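Local coordinates for xylooligosaccharide oxidase (Myceliophthora thermophila, PDB 5L6G), which oxidises the C1 hydroxyl of xylooligosaccharides and related sugars to lactones, passing the electrons through a bicovalently bound FAD to molecular oxygen, which becomes hydrogen peroxide, at residues Ala213-Ala221 and Leu485-Glu493; Ala80-Ser91 and Gly106-Arg114. One frame throughout, in Å; residues are numbered along the deposited sequence.

Contact 1: residues Ala213-Ala221 and Leu485-Glu493; sequences AGSNFGIVA and LFYYPQAVE. With FAD (flavin-adenine dinucleotide), chain D.
The adenosine end of the FAD site is built here, where the turn entering strand 219-229 meets the C-terminal loop: Ser215 and Asn216 face Tyr488, Ala491 and Val492. Tyr488 OH and Ser215 OG share a hydrogen bond of 2.6 Å, near the plane of the ring; FAD O3B stands over the rim of one ring face and Ala491 N over the rim of the opposite one. Asn216 uses both ends of its amide: OD1 accepts from Val492 N across the contact at 2.9 Å, the donor standing 56° above the carbonyl plane, while ND2 turns back to Ala213 O at 3.0 Å. With CG beside the backbone N (chi1 -67°), the amide lies across Val492, ND2 resting on CG2. Waters fill out the polar seam, one joining Asn216 ND2, Tyr488 OH and Gln490 O, another joining OD1 to Phe486 O. Phe486 lays its ring against the backbone of Gly218, CE2 3.3 Å from CA, and meets Ile219 CG1 with CE1 at 3.7 Å. At the backbone angles of Gly218 a CB would jam against Phe217 O. Beyond it Val220 reads the adenine edge, its N giving to N1A and its O accepting from N6A, both at 3.0 Å. His166 also bonds Ser215 OG; helix 470-480 packs on Phe217 and Val492, helix 458-466 on Asn216, and helix 70-83 on Ile219.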
loop_
_atom_site.group_PDB
_atom_site.type_symbol
_atom_site.label_atom_id
_atom_site.label_comp_id
_atom_site.label_asym_id
_atom_site.label_seq_id
_atom_site.Cartn_x
_atom_site.Cartn_y
_atom_site.Cartn_z
ATOM N N ALA A 213 -10.709 1.026 1.965
ATOM C CA ALA A 213 -11.116 1.932 0.893
ATOM C C ALA A 213 -11.202 3.383 1.355
ATOM O O ALA A 213 -11.939 4.181 0.776
ATOM C CB ALA A 213 -12.443 1.470 0.312
ATOM N N GLY A 214 -10.419 3.731 2.377
ATOM C CA GLY A 214 -10.561 4.998 3.100
ATOM C C GLY A 214 -10.367 6.283 2.321
ATOM O O GLY A 214 -10.806 7.343 2.752
ATOM N N SER A 215 -9.775 6.204 1.139
ATOM C CA SER A 215 -9.635 7.371 0.271
ATOM C C SER A 215 -10.969 7.895 -0.237
ATOM O O SER A 215 -11.036 8.996 -0.763
ATOM C CB SER A 215 -8.745 7.046 -0.939
ATOM O OG SER A 215 -9.155 5.849 -1.582
ATOM N N ASN A 216 -12.025 7.107 -0.087
ATOM C CA ASN A 216 -13.308 7.438 -0.688
ATOM C C ASN A 216 -14.303 8.106 0.247
ATOM O O ASN A 216 -15.344 8.562 -0.217
ATOM C CB ASN A 216 -13.950 6.161 -1.226
ATOM C CG ASN A 216 -13.184 5.581 -2.387
ATOM O OD1 ASN A 216 -13.233 6.126 -3.481
ATOM N ND2 ASN A 216 -12.456 4.489 -2.150
ATOM N N PHE A 217 -14.014 8.140 1.545
ATOM C CA PHE A 217 -15.040 8.495 2.525
ATOM C C PHE A 217 -14.844 9.746 3.357
ATOM O O PHE A 217 -15.757 10.136 4.068
ATOM C CB PHE A 217 -15.305 7.294 3.425
ATOM C CG PHE A 217 -15.702 6.090 2.651
ATOM C CD1 PHE A 217 -16.989 5.962 2.182
ATOM C CD2 PHE A 217 -14.766 5.135 2.301
ATOM C CE1 PHE A 217 -17.362 4.872 1.422
ATOM C CE2 PHE A 217 -15.136 4.044 1.545
ATOM C CZ PHE A 217 -16.436 3.903 1.119
ATOM N N GLY A 218 -13.689 10.395 3.241
ATOM C CA GLY A 218 -13.403 11.582 4.032
ATOM C C GLY A 218 -11.906 11.728 4.133
ATOM O O GLY A 218 -11.171 10.956 3.540
ATOM N N ILE A 219 -11.449 12.748 4.833
ATOM C CA ILE A 219 -10.032 12.892 5.095
ATOM C C ILE A 219 -9.827 12.500 6.537
ATOM O O ILE A 219 -10.384 13.118 7.435
ATOM C CB ILE A 219 -9.565 14.336 4.842
ATOM C CG1 ILE A 219 -9.800 14.699 3.371
ATOM C CG2 ILE A 219 -8.099 14.484 5.205
ATOM C CD1 ILE A 219 -9.272 16.058 2.987
ATOM N N VAL A 220 -9.069 11.442 6.752
ATOM C CA VAL A 220 -8.685 11.048 8.105
ATOM C C VAL A 220 -7.712 12.101 8.626
ATOM O O VAL A 220 -6.686 12.377 8.000
ATOM C CB VAL A 220 -8.039 9.661 8.111
ATOM C CG1 VAL A 220 -7.514 9.331 9.493
ATOM C CG2 VAL A 220 -9.047 8.623 7.679
ATOM N N ALA A 221 -8.078 12.719 9.741
ATOM C CA ALA A 221 -7.300 13.796 10.338
ATOM C C ALA A 221 -6.441 13.332 11.492
ATOM O O ALA A 221 -5.527 14.042 11.894
ATOM C CB ALA A 221 -8.226 14.919 10.802
ATOM N N LEU A 485 -17.324 14.561 -3.547
ATOM C CA LEU A 485 -16.322 15.584 -3.331
ATOM C C LEU A 485 -14.911 15.020 -3.423
ATOM O O LEU A 485 -14.008 15.678 -3.949
ATOM C CB LEU A 485 -16.510 16.257 -1.970
ATOM C CG LEU A 485 -15.541 17.409 -1.720
ATOM C CD1 LEU A 485 -15.887 18.571 -2.628
ATOM C CD2 LEU A 485 -15.584 17.864 -0.277
ATOM N N PHE A 486 -14.725 13.810 -2.906
ATOM C CA PHE A 486 -13.402 13.179 -2.875
ATOM C C PHE A 486 -13.097 12.331 -4.107
ATOM O O PHE A 486 -12.307 11.401 -4.042
ATOM C CB PHE A 486 -13.268 12.353 -1.597
ATOM C CG PHE A 486 -13.451 13.167 -0.347
ATOM C CD1 PHE A 486 -12.600 14.234 -0.076
ATOM C CD2 PHE A 486 -14.456 12.876 0.550
ATOM C CE1 PHE A 486 -12.745 14.996 1.083
ATOM C CE2 PHE A 486 -14.615 13.631 1.701
ATOM C CZ PHE A 486 -13.760 14.690 1.970
ATOM N N TYR A 487 -13.683 12.716 -5.231
ATOM C CA TYR A 487 -13.572 11.989 -6.476
ATOM C C TYR A 487 -12.133 11.871 -6.923
ATOM O O TYR A 487 -11.354 12.801 -6.797
ATOM C CB TYR A 487 -14.388 12.701 -7.578
ATOM C CG TYR A 487 -14.131 12.112 -8.935
ATOM C CD1 TYR A 487 -14.794 10.970 -9.338
ATOM C CD2 TYR A 487 -13.151 12.643 -9.781
ATOM C CE1 TYR A 487 -14.547 10.398 -10.566
ATOM C CE2 TYR A 487 -12.896 12.077 -11.017
ATOM C CZ TYR A 487 -13.583 10.938 -11.396
ATOM O OH TYR A 487 -13.344 10.335 -12.613
ATOM N N TYR A 488 -11.796 10.695 -7.433
ATOM C CA TYR A 488 -10.644 10.510 -8.278
ATOM C C TYR A 488 -11.044 9.425 -9.271
ATOM O O TYR A 488 -12.079 8.803 -9.084
ATOM C CB TYR A 488 -9.381 10.181 -7.501
ATOM C CG TYR A 488 -9.421 8.955 -6.626
ATOM C CD1 TYR A 488 -9.934 9.014 -5.335
ATOM C CD2 TYR A 488 -8.883 7.772 -7.059
ATOM C CE1 TYR A 488 -9.917 7.898 -4.495
ATOM C CE2 TYR A 488 -8.873 6.653 -6.236
ATOM C CZ TYR A 488 -9.398 6.720 -4.960
ATOM O OH TYR A 488 -9.337 5.590 -4.156
ATOM N N PRO A 489 -10.261 9.233 -10.339
ATOM C CA PRO A 489 -10.760 8.406 -11.455
ATOM C C PRO A 489 -11.024 6.932 -11.146
ATOM O O PRO A 489 -11.711 6.273 -11.911
ATOM C CB PRO A 489 -9.667 8.571 -12.507
ATOM C CG PRO A 489 -9.169 9.969 -12.255
ATOM C CD PRO A 489 -9.091 10.031 -10.758
ATOM N N GLN A 490 -10.494 6.428 -10.030
ATOM C CA GLN A 490 -10.847 5.091 -9.569
ATOM C C GLN A 490 -11.558 5.077 -8.227
ATOM O O GLN A 490 -11.522 4.072 -7.511
ATOM C CB GLN A 490 -9.612 4.197 -9.555
ATOM C CG GLN A 490 -9.021 4.028 -10.950
ATOM C CD GLN A 490 -7.819 3.116 -10.981
ATOM O OE1 GLN A 490 -7.149 2.919 -9.969
ATOM N NE2 GLN A 490 -7.519 2.573 -12.149
ATOM N N ALA A 491 -12.239 6.174 -7.900
ATOM C CA ALA A 491 -13.041 6.232 -6.687
ATOM C C ALA A 491 -14.272 5.340 -6.797
ATOM O O ALA A 491 -14.861 5.149 -7.878
ATOM C CB ALA A 491 -13.468 7.646 -6.351
ATOM N N VAL A 492 -14.666 4.824 -5.637
ATOM C CA VAL A 492 -15.924 4.120 -5.496
ATOM C C VAL A 492 -17.070 5.037 -5.920
ATOM O O VAL A 492 -17.132 6.180 -5.488
ATOM C CB VAL A 492 -16.139 3.677 -4.050
ATOM C CG1 VAL A 492 -17.538 3.134 -3.860
ATOM C CG2 VAL A 492 -15.088 2.612 -3.683
ATOM N N GLU A 493 -17.972 4.513 -6.730
ATOM C CA GLU A 493 -19.172 5.245 -7.142
ATOM C C GLU A 493 -20.285 5.129 -6.102
ATOM O O GLU A 493 -20.591 4.027 -5.650
ATOM C CB GLU A 493 -19.733 4.655 -8.424
ATOM C CG GLU A 493 -18.897 4.882 -9.650
ATOM C CD GLU A 493 -19.514 4.219 -10.857
ATOM O OE1 GLU A 493 -20.570 4.716 -11.323
ATOM O OE2 GLU A 493 -18.952 3.208 -11.325
HETATM P PA FAD D . -0.912 9.424 -1.278
HETATM O O1A FAD D . -0.704 10.660 -0.434
HETATM O O2A FAD D . -0.591 9.546 -2.734
HETATM O O5B FAD D . -2.340 8.822 -1.014
HETATM C C5B FAD D . -2.826 7.628 -1.635
HETATM C C4B FAD D . -4.338 7.612 -1.598
HETATM O O4B FAD D . -4.779 7.655 -0.239
HETATM C C3B FAD D . -4.956 8.818 -2.287
HETATM O O3B FAD D . -6.207 8.453 -2.832
HETATM C C2B FAD D . -5.176 9.787 -1.155
HETATM O O2B FAD D . -6.158 10.778 -1.432
HETATM C C1B FAD D . -5.547 8.846 -0.031
HETATM N N9A FAD D . -5.223 9.442 1.267
HETATM C C8A FAD D . -4.053 9.903 1.699
HETATM N N7A FAD D . -4.165 10.398 2.955
HETATM C C5A FAD D . -5.439 10.218 3.300
HETATM C C6A FAD D . -6.237 10.543 4.479
HETATM N N6A FAD D . -5.596 11.123 5.512
HETATM N N1A FAD D . -7.552 10.242 4.446
HETATM C C2A FAD D . -8.150 9.650 3.409
HETATM N N3A FAD D . -7.463 9.319 2.275
HETATM C C4A FAD D . -6.132 9.591 2.197
HETATM N N1 FAD D . 2.649 -0.619 -0.269
HETATM C C2 FAD D . 2.625 -1.772 0.471
HETATM O O2 FAD D . 1.514 -2.314 0.725
HETATM N N3 FAD D . 3.771 -2.308 0.959
HETATM C C4 FAD D . 4.987 -1.745 0.756
HETATM O O4 FAD D . 6.063 -2.233 1.201
HETATM C C4X FAD D . 5.093 -0.503 -0.040
HETATM N N5 FAD D . 6.273 0.131 -0.300
HETATM C C5X FAD D . 6.354 1.311 -1.021
HETATM C C6 FAD D . 7.567 1.970 -1.257
HETATM C C7 FAD D . 7.588 3.153 -2.012
HETATM C C7M FAD D . 8.919 3.819 -2.260
HETATM C C8 FAD D . 6.316 3.763 -2.535
HETATM C C8M FAD D . 6.303 5.086 -3.293
HETATM C C9 FAD D . 5.124 3.097 -2.275
HETATM C C9A FAD D . 5.088 1.888 -1.556
HETATM N N10 FAD D . 3.878 1.189 -1.304
HETATM C C10 FAD D . 3.818 0.010 -0.559
HETATM C "C1'" FAD D . 2.592 1.673 -1.794
HETATM C "C2'" FAD D . 1.888 2.539 -0.798
HETATM O "O2'" FAD D . 1.305 1.672 0.179
HETATM C "C3'" FAD D . 0.776 3.239 -1.558
HETATM O "O3'" FAD D . 1.299 3.997 -2.655
HETATM C "C4'" FAD D . 0.037 4.165 -0.589
HETATM O "O4'" FAD D . -1.334 4.266 -1.001
HETATM C "C5'" FAD D . 0.723 5.507 -0.553
HETATM O "O5'" FAD D . 0.283 6.238 0.594
HETATM P P FAD D . 0.610 7.782 0.636
HETATM O O1P FAD D . -0.081 8.444 1.786
HETATM O O2P FAD D . 2.086 7.990 0.517
HETATM O O3P FAD D . 0.072 8.248 -0.799
HETATM O O HOH W 1 -9.393 11.096 -2.245
HETATM O O HOH W 2 -11.044 3.500 -4.783
HETATM O O HOH W 3 -13.665 9.150 -3.541
#

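Contact 2: residues Ala80-Ser91 and Gly106-Arg114; sequences AAEVGVKANPKS and GHLVVELDR. With FAD (flavin-adenine dinucleotide), chain D.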
loop_
_atom_site.group_PDB
_atom_site.type_symbol
_atom_site.label_atom_id
_atom_site.label_comp_id
_atom_site.label_asym_id
_atom_site.label_seq_id
_atom_site.Cartn_x
_atom_site.Cartn_y
_atom_site.Cartn_z
ATOM N N ALA A 80 -13.819 23.547 -0.892
ATOM C CA ALA A 80 -14.002 22.737 -2.086
ATOM C C ALA A 80 -15.468 22.509 -2.360
ATOM O O ALA A 80 -15.905 22.637 -3.493
ATOM C CB ALA A 80 -13.302 21.409 -1.949
ATOM N N ALA A 81 -16.213 22.142 -1.331
ATOM C CA ALA A 81 -17.646 21.913 -1.481
ATOM C C ALA A 81 -18.379 23.183 -1.924
ATOM O O ALA A 81 -19.204 23.134 -2.829
ATOM C CB ALA A 81 -18.246 21.405 -0.188
ATOM N N GLU A 82 -18.101 24.293 -1.245
ATOM C CA GLU A 82 -18.740 25.570 -1.531
ATOM C C GLU A 82 -18.398 26.089 -2.937
ATOM O O GLU A 82 -19.269 26.564 -3.662
ATOM C CB GLU A 82 -18.353 26.582 -0.428
ATOM C CG GLU A 82 -18.723 28.039 -0.657
ATOM C CD GLU A 82 -18.261 28.918 0.505
ATOM O OE1 GLU A 82 -18.049 28.376 1.620
ATOM O OE2 GLU A 82 -18.087 30.139 0.291
ATOM N N VAL A 83 -17.124 26.003 -3.299
ATOM C CA VAL A 83 -16.620 26.528 -4.565
ATOM C C VAL A 83 -16.977 25.600 -5.729
ATOM O O VAL A 83 -17.257 26.071 -6.839
ATOM C CB VAL A 83 -15.097 26.763 -4.449
ATOM C CG1 VAL A 83 -14.401 26.821 -5.792
ATOM C CG2 VAL A 83 -14.845 28.030 -3.652
ATOM N N GLY A 84 -16.967 24.290 -5.475
ATOM C CA GLY A 84 -17.394 23.322 -6.471
ATOM C C GLY A 84 -16.209 22.764 -7.213
ATOM O O GLY A 84 -16.194 22.723 -8.441
ATOM N N VAL A 85 -15.198 22.344 -6.457
ATOM C CA VAL A 85 -14.071 21.627 -6.998
ATOM C C VAL A 85 -13.927 20.365 -6.151
ATOM O O VAL A 85 -14.456 20.274 -5.043
ATOM C CB VAL A 85 -12.757 22.468 -7.014
ATOM C CG1 VAL A 85 -12.906 23.710 -7.913
ATOM C CG2 VAL A 85 -12.328 22.886 -5.611
ATOM N N LYS A 86 -13.258 19.374 -6.706
ATOM C CA LYS A 86 -13.011 18.136 -6.002
ATOM C C LYS A 86 -11.840 18.362 -5.063
ATOM O O LYS A 86 -11.068 19.308 -5.259
ATOM C CB LYS A 86 -12.705 17.023 -6.993
ATOM C CG LYS A 86 -13.818 16.766 -7.987
ATOM C CD LYS A 86 -15.125 16.393 -7.315
ATOM C CE LYS A 86 -16.175 16.029 -8.360
ATOM N NZ LYS A 86 -17.467 15.584 -7.762
ATOM N N ALA A 87 -11.727 17.525 -4.027
ATOM C CA ALA A 87 -10.652 17.651 -3.059
ATOM C C ALA A 87 -10.113 16.290 -2.732
ATOM O O ALA A 87 -10.889 15.342 -2.604
ATOM C CB ALA A 87 -11.158 18.319 -1.789
ATOM N N ASN A 88 -8.791 16.170 -2.605
ATOM C CA ASN A 88 -8.192 14.915 -2.161
ATOM C C ASN A 88 -7.094 15.171 -1.165
ATOM O O ASN A 88 -6.319 16.084 -1.358
ATOM C CB ASN A 88 -7.594 14.149 -3.355
ATOM C CG ASN A 88 -8.542 14.075 -4.509
ATOM O OD1 ASN A 88 -8.569 14.973 -5.364
ATOM N ND2 ASN A 88 -9.385 13.050 -4.515
ATOM N N PRO A 89 -6.992 14.333 -0.128
ATOM C CA PRO A 89 -5.855 14.397 0.759
ATOM C C PRO A 89 -4.620 13.787 0.127
ATOM O O PRO A 89 -4.722 12.817 -0.622
ATOM C CB PRO A 89 -6.298 13.560 1.953
ATOM C CG PRO A 89 -7.229 12.576 1.377
ATOM C CD PRO A 89 -7.917 13.254 0.244
ATOM N N LYS A 90 -3.469 14.379 0.421
ATOM C CA LYS A 90 -2.166 13.844 0.031
ATOM C C LYS A 90 -1.356 13.698 1.301
ATOM O O LYS A 90 -1.077 14.697 2.007
ATOM C CB LYS A 90 -1.473 14.776 -0.936
ATOM C CG LYS A 90 -0.179 14.226 -1.518
ATOM C CD LYS A 90 0.383 15.236 -2.522
ATOM C CE LYS A 90 1.845 15.003 -2.781
ATOM N NZ LYS A 90 2.616 16.192 -2.450
ATOM N N SER A 91 -1.028 12.461 1.631
ATOM C CA SER A 91 -0.268 12.173 2.843
ATOM C C SER A 91 1.216 12.036 2.476
ATOM O O SER A 91 1.959 12.999 2.576
ATOM C CB SER A 91 -0.833 10.944 3.547
ATOM O OG SER A 91 -0.020 10.548 4.636
ATOM N N GLY A 106 -6.724 19.978 -11.508
ATOM C CA GLY A 106 -7.820 20.835 -11.085
ATOM C C GLY A 106 -8.543 20.494 -9.794
ATOM O O GLY A 106 -9.609 21.041 -9.555
ATOM N N HIS A 107 -7.978 19.614 -8.963
ATOM C CA HIS A 107 -8.558 19.352 -7.632
ATOM C C HIS A 107 -7.843 20.188 -6.602
ATOM O O HIS A 107 -6.694 20.593 -6.795
ATOM C CB HIS A 107 -8.369 17.894 -7.213
ATOM C CG HIS A 107 -9.110 16.917 -8.060
ATOM N ND1 HIS A 107 -9.520 15.688 -7.584
ATOM C CD2 HIS A 107 -9.549 16.998 -9.338
ATOM C CE1 HIS A 107 -10.144 15.038 -8.550
ATOM N NE2 HIS A 107 -10.172 15.809 -9.625
ATOM N N LEU A 108 -8.529 20.430 -5.492
ATOM C CA LEU A 108 -7.883 20.939 -4.297
ATOM C C LEU A 108 -7.118 19.790 -3.684
ATOM O O LEU A 108 -7.697 18.742 -3.433
ATOM C CB LEU A 108 -8.914 21.429 -3.292
ATOM C CG LEU A 108 -8.367 21.754 -1.906
ATOM C CD1 LEU A 108 -7.386 22.915 -1.974
ATOM C CD2 LEU A 108 -9.510 22.071 -0.955
ATOM N N VAL A 109 -5.842 19.992 -3.437
ATOM C CA VAL A 109 -5.039 19.007 -2.762
ATOM C C VAL A 109 -4.856 19.464 -1.333
ATOM O O VAL A 109 -4.383 20.577 -1.084
ATOM C CB VAL A 109 -3.685 18.811 -3.460
ATOM C CG1 VAL A 109 -2.785 17.921 -2.609
ATOM C CG2 VAL A 109 -3.916 18.201 -4.826
ATOM N N VAL A 110 -5.255 18.606 -0.409
ATOM C CA VAL A 110 -5.097 18.881 1.013
ATOM C C VAL A 110 -3.827 18.168 1.414
ATOM O O VAL A 110 -3.823 16.969 1.686
ATOM C CB VAL A 110 -6.328 18.410 1.803
ATOM C CG1 VAL A 110 -6.185 18.727 3.293
ATOM C CG2 VAL A 110 -7.563 19.070 1.199
ATOM N N GLU A 111 -2.736 18.916 1.355
ATOM C CA GLU A 111 -1.417 18.387 1.619
ATOM C C GLU A 111 -1.204 18.276 3.130
ATOM O O GLU A 111 -1.205 19.286 3.824
ATOM C CB GLU A 111 -0.365 19.326 1.025
ATOM C CG GLU A 111 1.053 18.994 1.432
ATOM C CD GLU A 111 1.496 17.673 0.856
ATOM O OE1 GLU A 111 1.511 17.549 -0.389
ATOM O OE2 GLU A 111 1.826 16.756 1.624
ATOM N N LEU A 112 -0.957 17.059 3.602
ATOM C CA LEU A 112 -0.986 16.711 5.014
ATOM C C LEU A 112 0.394 16.556 5.634
ATOM O O LEU A 112 0.499 16.238 6.812
ATOM C CB LEU A 112 -1.747 15.395 5.198
ATOM C CG LEU A 112 -3.200 15.407 4.723
ATOM C CD1 LEU A 112 -3.778 14.022 4.920
ATOM C CD2 LEU A 112 -4.038 16.420 5.493
ATOM N N ASP A 113 1.442 16.831 4.858
ATOM C CA ASP A 113 2.812 16.540 5.273
ATOM C C ASP A 113 3.367 17.435 6.366
ATOM O O ASP A 113 4.396 17.114 6.938
ATOM C CB ASP A 113 3.771 16.527 4.065
ATOM C CG ASP A 113 4.087 17.914 3.530
ATOM O OD1 ASP A 113 3.335 18.866 3.769
ATOM O OD2 ASP A 113 5.112 18.059 2.834
ATOM N N ARG A 114 2.686 18.529 6.685
ATOM C CA ARG A 114 3.058 19.318 7.854
ATOM C C ARG A 114 2.473 18.704 9.155
ATOM O O ARG A 114 2.872 19.074 10.236
ATOM C CB ARG A 114 2.680 20.799 7.688
ATOM C CG ARG A 114 3.026 21.465 6.332
ATOM C CD ARG A 114 4.391 21.109 5.694
ATOM N NE ARG A 114 4.852 22.086 4.664
ATOM C CZ ARG A 114 4.522 22.096 3.355
ATOM N NH1 ARG A 114 3.723 21.184 2.821
ATOM N NH2 ARG A 114 5.010 23.043 2.550
HETATM P PA FAD D . -0.912 9.424 -1.278
HETATM O O1A FAD D . -0.704 10.660 -0.434
HETATM O O2A FAD D . -0.591 9.546 -2.734
HETATM O O5B FAD D . -2.340 8.822 -1.014
HETATM C C5B FAD D . -2.826 7.628 -1.635
HETATM C C4B FAD D . -4.338 7.612 -1.598
HETATM O O4B FAD D . -4.779 7.655 -0.239
HETATM C C3B FAD D . -4.956 8.818 -2.287
HETATM O O3B FAD D . -6.207 8.453 -2.832
HETATM C C2B FAD D . -5.176 9.787 -1.155
HETATM O O2B FAD D . -6.158 10.778 -1.432
HETATM C C1B FAD D . -5.547 8.846 -0.031
HETATM N N9A FAD D . -5.223 9.442 1.267
HETATM C C8A FAD D . -4.053 9.903 1.699
HETATM N N7A FAD D . -4.165 10.398 2.955
HETATM C C5A FAD D . -5.439 10.218 3.300
HETATM C C6A FAD D . -6.237 10.543 4.479
HETATM N N6A FAD D . -5.596 11.123 5.512
HETATM N N1A FAD D . -7.552 10.242 4.446
HETATM C C2A FAD D . -8.150 9.650 3.409
HETATM N N3A FAD D . -7.463 9.319 2.275
HETATM C C4A FAD D . -6.132 9.591 2.197
HETATM N N1 FAD D . 2.649 -0.619 -0.269
HETATM C C2 FAD D . 2.625 -1.772 0.471
HETATM O O2 FAD D . 1.514 -2.314 0.725
HETATM N N3 FAD D . 3.771 -2.308 0.959
HETATM C C4 FAD D . 4.987 -1.745 0.756
HETATM O O4 FAD D . 6.063 -2.233 1.201
HETATM C C4X FAD D . 5.093 -0.503 -0.040
HETATM N N5 FAD D . 6.273 0.131 -0.300
HETATM C C5X FAD D . 6.354 1.311 -1.021
HETATM C C6 FAD D . 7.567 1.970 -1.257
HETATM C C7 FAD D . 7.588 3.153 -2.012
HETATM C C7M FAD D . 8.919 3.819 -2.260
HETATM C C8 FAD D . 6.316 3.763 -2.535
HETATM C C8M FAD D . 6.303 5.086 -3.293
HETATM C C9 FAD D . 5.124 3.097 -2.275
HETATM C C9A FAD D . 5.088 1.888 -1.556
HETATM N N10 FAD D . 3.878 1.189 -1.304
HETATM C C10 FAD D . 3.818 0.010 -0.559
HETATM C "C1'" FAD D . 2.592 1.673 -1.794
HETATM C "C2'" FAD D . 1.888 2.539 -0.798
HETATM O "O2'" FAD D . 1.305 1.672 0.179
HETATM C "C3'" FAD D . 0.776 3.239 -1.558
HETATM O "O3'" FAD D . 1.299 3.997 -2.655
HETATM C "C4'" FAD D . 0.037 4.165 -0.589
HETATM O "O4'" FAD D . -1.334 4.266 -1.001
HETATM C "C5'" FAD D . 0.723 5.507 -0.553
HETATM O "O5'" FAD D . 0.283 6.238 0.594
HETATM P P FAD D . 0.610 7.782 0.636
HETATM O O1P FAD D . -0.081 8.444 1.786
HETATM O O2P FAD D . 2.086 7.990 0.517
HETATM O O3P FAD D . 0.072 8.248 -0.799
HETATM O O HOH W 4 -12.017 19.832 -9.390
HETATM O O HOH W 5 2.711 14.592 0.559
#
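Strands 87-90 and 108-111 run side by side in parallel, Ala87 facing Leu108 and Lys90 facing Glu111. The tight part is the backbone ladder, which Asn88 and Lys90 carry through both N and O, with Lys86 O taking a further rung from Leu108 N at 2.8 Å. Ordinary apolar contacts flank it: Leu108 CD2 sits 4.0 Å from Ala80 CB of helix 70-83, and Pro89 CB meets Leu112 CD1 at 3.9 Å on the side facing the adenine. At the other face His107 is held closely: ND1 gives to Asn88 OD1 at 2.5 Å, in the plane of both ring and carbonyl, NE2 bonds Glu104 OE2, and Lys86 CB stands over the ring centre in a CH-pi contact, 3.5 Å from the centroid. Asn88 CG lies beside the backbone N (chi1 -48°), which swings OD1 to the ring edge. A leucine in place of His107 would probably leave Asn88 OD1 and Glu104 OE2 without their histidine partner, Asn88 then being held by ND2 to Tyr487 O. The looser side is at the partly exposed loop ends, Val85-Lys86 and Gly106, where a water spans Lys86 N and Gly106 O and the lysine chain bends away to Glu484 O. At the far end Lys90 NZ reaches Glu111 OE1 on its syn lone pair at 2.7 Å, and also bonds Asp49 O. This buried ion pair probably keeps both groups charged, while Pro89 O accepts from FAD O2B at 2.6 Å and Ser91 N gives to FAD O1A at 2.8 Å, so that the strand end grips ribose and diphosphate.

In the fold
Contact 2 closes before contact 1 opens along the chain, yet their centres lie only 11 Å apart, on the same side of the chain's centre. The C-terminal loop 485-493 joins them: Leu485 O bonds Ala87 N and Tyr487 O bonds Asn88 ND2, bordering the edge strand 87-90 of the four-stranded sheet. Contact 1 belongs instead to the antiparallel sheet holding strand 219-229, and helix 70-83 packs against Ile219 of that strand while leading into strand 87-90. The ADP half of FAD is thus held from two sheets of the PCMH-type FAD-binding domain, adenine by contact 1 and ribose and phosphate by contact 2, with the berberine-like C-terminal segment, far off in sequence, closing over their junction.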